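Local coordinates for BugD (Bordetella pertussis Tohama I, PDB 2F5X), which binds aspartic acid as a periplasmic solute receptor, probably handing it to a tripartite tricarboxylate transporter-type uptake system, at residues K245-P248 with K249-D253; E287-Q290 with A291-Q295. One frame throughout, in Å; residues are numbered along the deposited sequence.

Both contacts are local, within continuous pieces of chain, and both come from the C-terminal part of the solute receptor. Contact 1 comes first, where the chain leaves strand 236-244 and enters helix 249-263; contact 2 follows after helix 266-274 and the short strand 278-279, in the first half of helix 286-306. Their centres lie 18 Å apart and their nearest atoms about 7 Å, so they do not touch. What they share is the mixed sheet: strand 102-117 receives side chains from both, and strand 236-244 runs directly into contact 1. Both helices thus pack on strand 102-117, and helix 286-306 also on its antiparallel neighbour 236-244.

Contact 1: residues K245-P248 with K249-D253; sequences KGTP and KPVVD
Pro248 and Val252 join the loop to the first turn of helix 249-263 through a nearly straight backbone hydrogen bond. Val252 N gives its hydrogen to Pro248 O over 3.0 Å, with an N-H...O angle of 170°, and the donor lies almost in line with the carbonyl bond. Val251 N also approaches Pro248 O at 3.0 Å, but at 126° that bond is weak. One carbonyl therefore receives two amides at the very start of the helix, with Pro248 in the N-cap position. The neighbouring carbonyl is met by carbon instead, Val252 CG2 lying in van der Waals contact 3.7 Å from Thr247 O. The Thr247 hydroxyl does not take part in this turn; OG1 is hydrogen-bonded backward to Pro244 O.

The apolar contacts lie around the Pro248 carbonyl. Chi1 of -64° sets Thr247 OG1 beside the backbone N and turns the CG2 methyl opposite that N, where it meets Val251 CG1 at 3.6 Å, the two side chains crossing at about a right angle. Val251 sends its other branch alongside the ring of Pro248, pointing the same way, and CG2 rests 4.0 Å from Pro248 CB. Pro248 CB also has Pro250 CD at 4.0 Å, so two proline rings follow each other round the turn.

Beyond the turn, Val252 reaches Glu103 and Ile105 on strand 102-117, while Val251 touches Tyr14 and Thr247 touches Pro72. Gly246 N is held by Glu103 OE2, which ties the loop to that same strand.

Pro250 lacks an amide hydrogen, but it occupies the first turn, where helix amides have no preceding helix carbonyl to pair with. The chemistry thus suits a helix start: proline rings limit the backbone, Pro248 O accepts Val252 N well and Val251 N weakly, and the Thr247 and Val251 methyls meet beside the turn.

Contact 2: residues E287-Q290 with A291-Q295; sequences EALQ and AKVKQ
Leu289 and Val293 meet one turn apart on the sheet-facing side of an amphipathic alpha-helix, 286-306. Leu289 CD1 lies 4.3 Å from Val293 CG2, a modest touch between the two branched side chains. Both also pack on the sheet, Leu289 on Trp238, Trp242, Pro104 and Leu107, Val293 on Trp238, with Tyr99 of a loop also touching Val293. The Lys292 side chain, bent at chi2 and chi3 (66° and 69°), touches Trp238 and Leu107.

The exposed side is looser. The side chains of Gln290 and Lys294 extend outward, and Lys294 CB sits 3.4 Å from Gln290 O. Ala291 adds just a methyl to this outer surface, with CB 3.4 Å from Glu287 O.

Four backbone hydrogen bonds of the i to i+4 type, all 3.0 Å long, run through both sides: Ala291 N to Glu287 O, Lys292 N to Ala288 O, Val293 N to Leu289 O and Lys294 N to Gln290 O. The straightest is on the buried side, where Val293 N points at Leu289 O with an N-H...O angle of 171°, while Val293 CG2 lies 3.5 Å from that same oxygen.

Contact 1: residues K245-P248 with K249-D253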
loop_
_atom_site.group_PDB
_atom_site.type_symbol
_atom_site.label_atom_id
_atom_site.label_comp_id
_atom_site.label_asym_id
_atom_site.label_seq_id
_atom_site.Cartn_x
_atom_site.Cartn_y
_atom_site.Cartn_z
ATOM N N LYS A 245 -5.732 -19.639 -6.402
ATOM C CA LYS A 245 -6.379 -20.289 -7.547
ATOM C C LYS A 245 -6.983 -21.627 -7.148
ATOM O O LYS A 245 -6.347 -22.422 -6.453
ATOM C CB LYS A 245 -5.378 -20.516 -8.689
ATOM C CG LYS A 245 -6.008 -21.179 -9.920
ATOM C CD LYS A 245 -4.961 -21.432 -10.995
ATOM C CE LYS A 245 -5.495 -22.388 -12.062
ATOM N NZ LYS A 245 -6.708 -21.875 -12.775
ATOM N N GLY A 246 -8.214 -21.866 -7.593
ATOM C CA GLY A 246 -8.877 -23.138 -7.371
ATOM C C GLY A 246 -9.715 -23.174 -6.109
ATOM O O GLY A 246 -10.333 -24.191 -5.816
ATOM N N THR A 247 -9.735 -22.080 -5.352
ATOM C CA THR A 247 -10.638 -21.976 -4.197
ATOM C C THR A 247 -12.079 -22.154 -4.698
ATOM O O THR A 247 -12.468 -21.518 -5.677
ATOM C CB THR A 247 -10.446 -20.613 -3.493
ATOM O OG1 THR A 247 -9.112 -20.527 -2.951
ATOM C CG2 THR A 247 -11.345 -20.498 -2.260
ATOM N N PRO A 248 -12.855 -23.051 -4.080
ATOM C CA PRO A 248 -14.192 -23.385 -4.596
ATOM C C PRO A 248 -15.100 -22.169 -4.749
ATOM O O PRO A 248 -15.047 -21.250 -3.925
ATOM C CB PRO A 248 -14.751 -24.337 -3.536
ATOM C CG PRO A 248 -13.559 -24.934 -2.905
ATOM C CD PRO A 248 -12.522 -23.837 -2.875
ATOM N N LYS A 249 -15.928 -22.169 -5.788
ATOM C CA LYS A 249 -16.820 -21.039 -6.038
ATOM C C LYS A 249 -17.697 -20.654 -4.817
ATOM O O LYS A 249 -17.805 -19.468 -4.518
ATOM C CB LYS A 249 -17.667 -21.261 -7.304
ATOM C CG LYS A 249 -18.826 -20.275 -7.484
ATOM C CD LYS A 249 -18.346 -18.905 -7.967
ATOM C CE LYS A 249 -19.491 -18.094 -8.580
ATOM N NZ LYS A 249 -19.187 -17.646 -9.969
ATOM N N PRO A 250 -18.329 -21.612 -4.123
ATOM C CA PRO A 250 -19.134 -21.265 -2.935
ATOM C C PRO A 250 -18.318 -20.614 -1.814
ATOM O O PRO A 250 -18.865 -19.821 -1.036
ATOM C CB PRO A 250 -19.694 -22.612 -2.476
ATOM C CG PRO A 250 -19.662 -23.457 -3.692
ATOM C CD PRO A 250 -18.406 -23.057 -4.416
ATOM N N VAL A 251 -17.030 -20.947 -1.745
ATOM C CA VAL A 251 -16.136 -20.363 -0.752
ATOM C C VAL A 251 -15.789 -18.921 -1.151
ATOM O O VAL A 251 -15.870 -18.003 -0.334
ATOM C CB VAL A 251 -14.868 -21.230 -0.561
ATOM C CG1 VAL A 251 -13.836 -20.509 0.305
ATOM C CG2 VAL A 251 -15.238 -22.587 0.058
ATOM N N VAL A 252 -15.414 -18.724 -2.412
ATOM C CA VAL A 252 -15.240 -17.372 -2.948
ATOM C C VAL A 252 -16.508 -16.518 -2.731
ATOM O O VAL A 252 -16.423 -15.380 -2.292
ATOM C CB VAL A 252 -14.843 -17.400 -4.452
ATOM C CG1 VAL A 252 -14.797 -15.982 -5.049
ATOM C CG2 VAL A 252 -13.501 -18.093 -4.632
ATOM N N ASP A 253 -17.677 -17.083 -3.025
ATOM C CA ASP A 253 -18.948 -16.372 -2.843
ATOM C C ASP A 253 -19.128 -15.888 -1.398
ATOM O O ASP A 253 -19.559 -14.750 -1.155
ATOM C CB ASP A 253 -20.138 -17.272 -3.215
ATOM C CG ASP A 253 -20.294 -17.480 -4.717
ATOM O OD1 ASP A 253 -19.595 -16.820 -5.519
ATOM O OD2 ASP A 253 -21.128 -18.296 -5.180
#

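Contact 2: residues E287-Q290 with A291-Q295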
loop_
_atom_site.group_PDB
_atom_site.type_symbol
_atom_site.label_atom_id
_atom_site.label_comp_id
_atom_site.label_asym_id
_atom_site.label_seq_id
_atom_site.Cartn_x
_atom_site.Cartn_y
_atom_site.Cartn_z
ATOM N N GLU A 287 -14.868 -9.263 -10.299
ATOM C CA GLU A 287 -14.696 -8.601 -11.593
ATOM C C GLU A 287 -14.001 -7.245 -11.482
ATOM O O GLU A 287 -13.157 -6.901 -12.319
ATOM C CB GLU A 287 -16.045 -8.465 -12.294
ATOM C CG GLU A 287 -16.667 -9.811 -12.665
ATOM C CD GLU A 287 -17.564 -10.424 -11.585
ATOM O OE1 GLU A 287 -17.675 -9.896 -10.448
ATOM O OE2 GLU A 287 -18.181 -11.468 -11.890
ATOM N N ALA A 288 -14.348 -6.474 -10.451
ATOM C CA ALA A 288 -13.748 -5.156 -10.255
ATOM C C ALA A 288 -12.257 -5.282 -9.945
ATOM O O ALA A 288 -11.439 -4.528 -10.480
ATOM C CB ALA A 288 -14.473 -4.386 -9.158
ATOM N N LEU A 289 -11.902 -6.245 -9.101
ATOM C CA LEU A 289 -10.496 -6.449 -8.762
ATOM C C LEU A 289 -9.707 -6.964 -9.973
ATOM O O LEU A 289 -8.600 -6.489 -10.244
ATOM C CB LEU A 289 -10.349 -7.373 -7.549
ATOM C CG LEU A 289 -8.908 -7.682 -7.104
ATOM C CD1 LEU A 289 -8.142 -6.388 -6.834
ATOM C CD2 LEU A 289 -8.914 -8.582 -5.876
ATOM N N GLN A 290 -10.300 -7.895 -10.723
ATOM C CA GLN A 290 -9.635 -8.446 -11.913
ATOM C C GLN A 290 -9.354 -7.311 -12.910
ATOM O O GLN A 290 -8.253 -7.217 -13.455
ATOM C CB GLN A 290 -10.499 -9.549 -12.544
ATOM C CG GLN A 290 -9.992 -10.090 -13.890
ATOM C CD GLN A 290 -10.957 -11.085 -14.517
ATOM O OE1 GLN A 290 -12.179 -10.909 -14.448
ATOM N NE2 GLN A 290 -10.411 -12.134 -15.134
ATOM N N ALA A 291 -10.345 -6.439 -13.112
ATOM C CA ALA A 291 -10.221 -5.308 -14.042
ATOM C C ALA A 291 -9.143 -4.334 -13.576
ATOM O O ALA A 291 -8.382 -3.804 -14.390
ATOM C CB ALA A 291 -11.551 -4.584 -14.187
ATOM N N LYS A 292 -9.087 -4.097 -12.267
ATOM C CA LYS A 292 -8.078 -3.206 -11.695
ATOM C C LYS A 292 -6.671 -3.729 -11.971
ATOM O O LYS A 292 -5.807 -2.982 -12.432
ATOM C CB LYS A 292 -8.299 -3.018 -10.185
ATOM C CG LYS A 292 -7.312 -2.018 -9.521
ATOM C CD LYS A 292 -7.509 -0.578 -10.028
ATOM C CE LYS A 292 -8.824 0.035 -9.567
ATOM N NZ LYS A 292 -9.011 1.410 -10.124
ATOM N N VAL A 293 -6.441 -5.008 -11.686
ATOM C CA VAL A 293 -5.136 -5.628 -11.946
ATOM C C VAL A 293 -4.776 -5.578 -13.438
ATOM O O VAL A 293 -3.638 -5.253 -13.801
ATOM C CB VAL A 293 -5.071 -7.088 -11.406
ATOM C CG1 VAL A 293 -3.753 -7.790 -11.830
ATOM C CG2 VAL A 293 -5.208 -7.101 -9.880
ATOM N N LYS A 294 -5.754 -5.881 -14.291
ATOM C CA LYS A 294 -5.572 -5.875 -15.742
ATOM C C LYS A 294 -5.112 -4.512 -16.257
ATOM O O LYS A 294 -4.245 -4.442 -17.134
ATOM C CB LYS A 294 -6.879 -6.302 -16.443
ATOM C CG LYS A 294 -6.807 -6.302 -17.972
ATOM C CD LYS A 294 -8.159 -6.611 -18.605
ATOM C CE LYS A 294 -8.163 -6.318 -20.112
ATOM N NZ LYS A 294 -9.555 -6.274 -20.660
ATOM N N GLN A 295 -5.678 -3.441 -15.704
ATOM C CA GLN A 295 -5.317 -2.081 -16.105
ATOM C C GLN A 295 -3.979 -1.665 -15.494
ATOM O O GLN A 295 -3.162 -1.013 -16.150
ATOM C CB GLN A 295 -6.417 -1.091 -15.696
ATOM C CG GLN A 295 -6.234 0.328 -16.250
ATOM C CD GLN A 295 -5.224 1.150 -15.461
ATOM O OE1 GLN A 295 -5.035 0.935 -14.258
ATOM N NE2 GLN A 295 -4.563 2.084 -16.139
#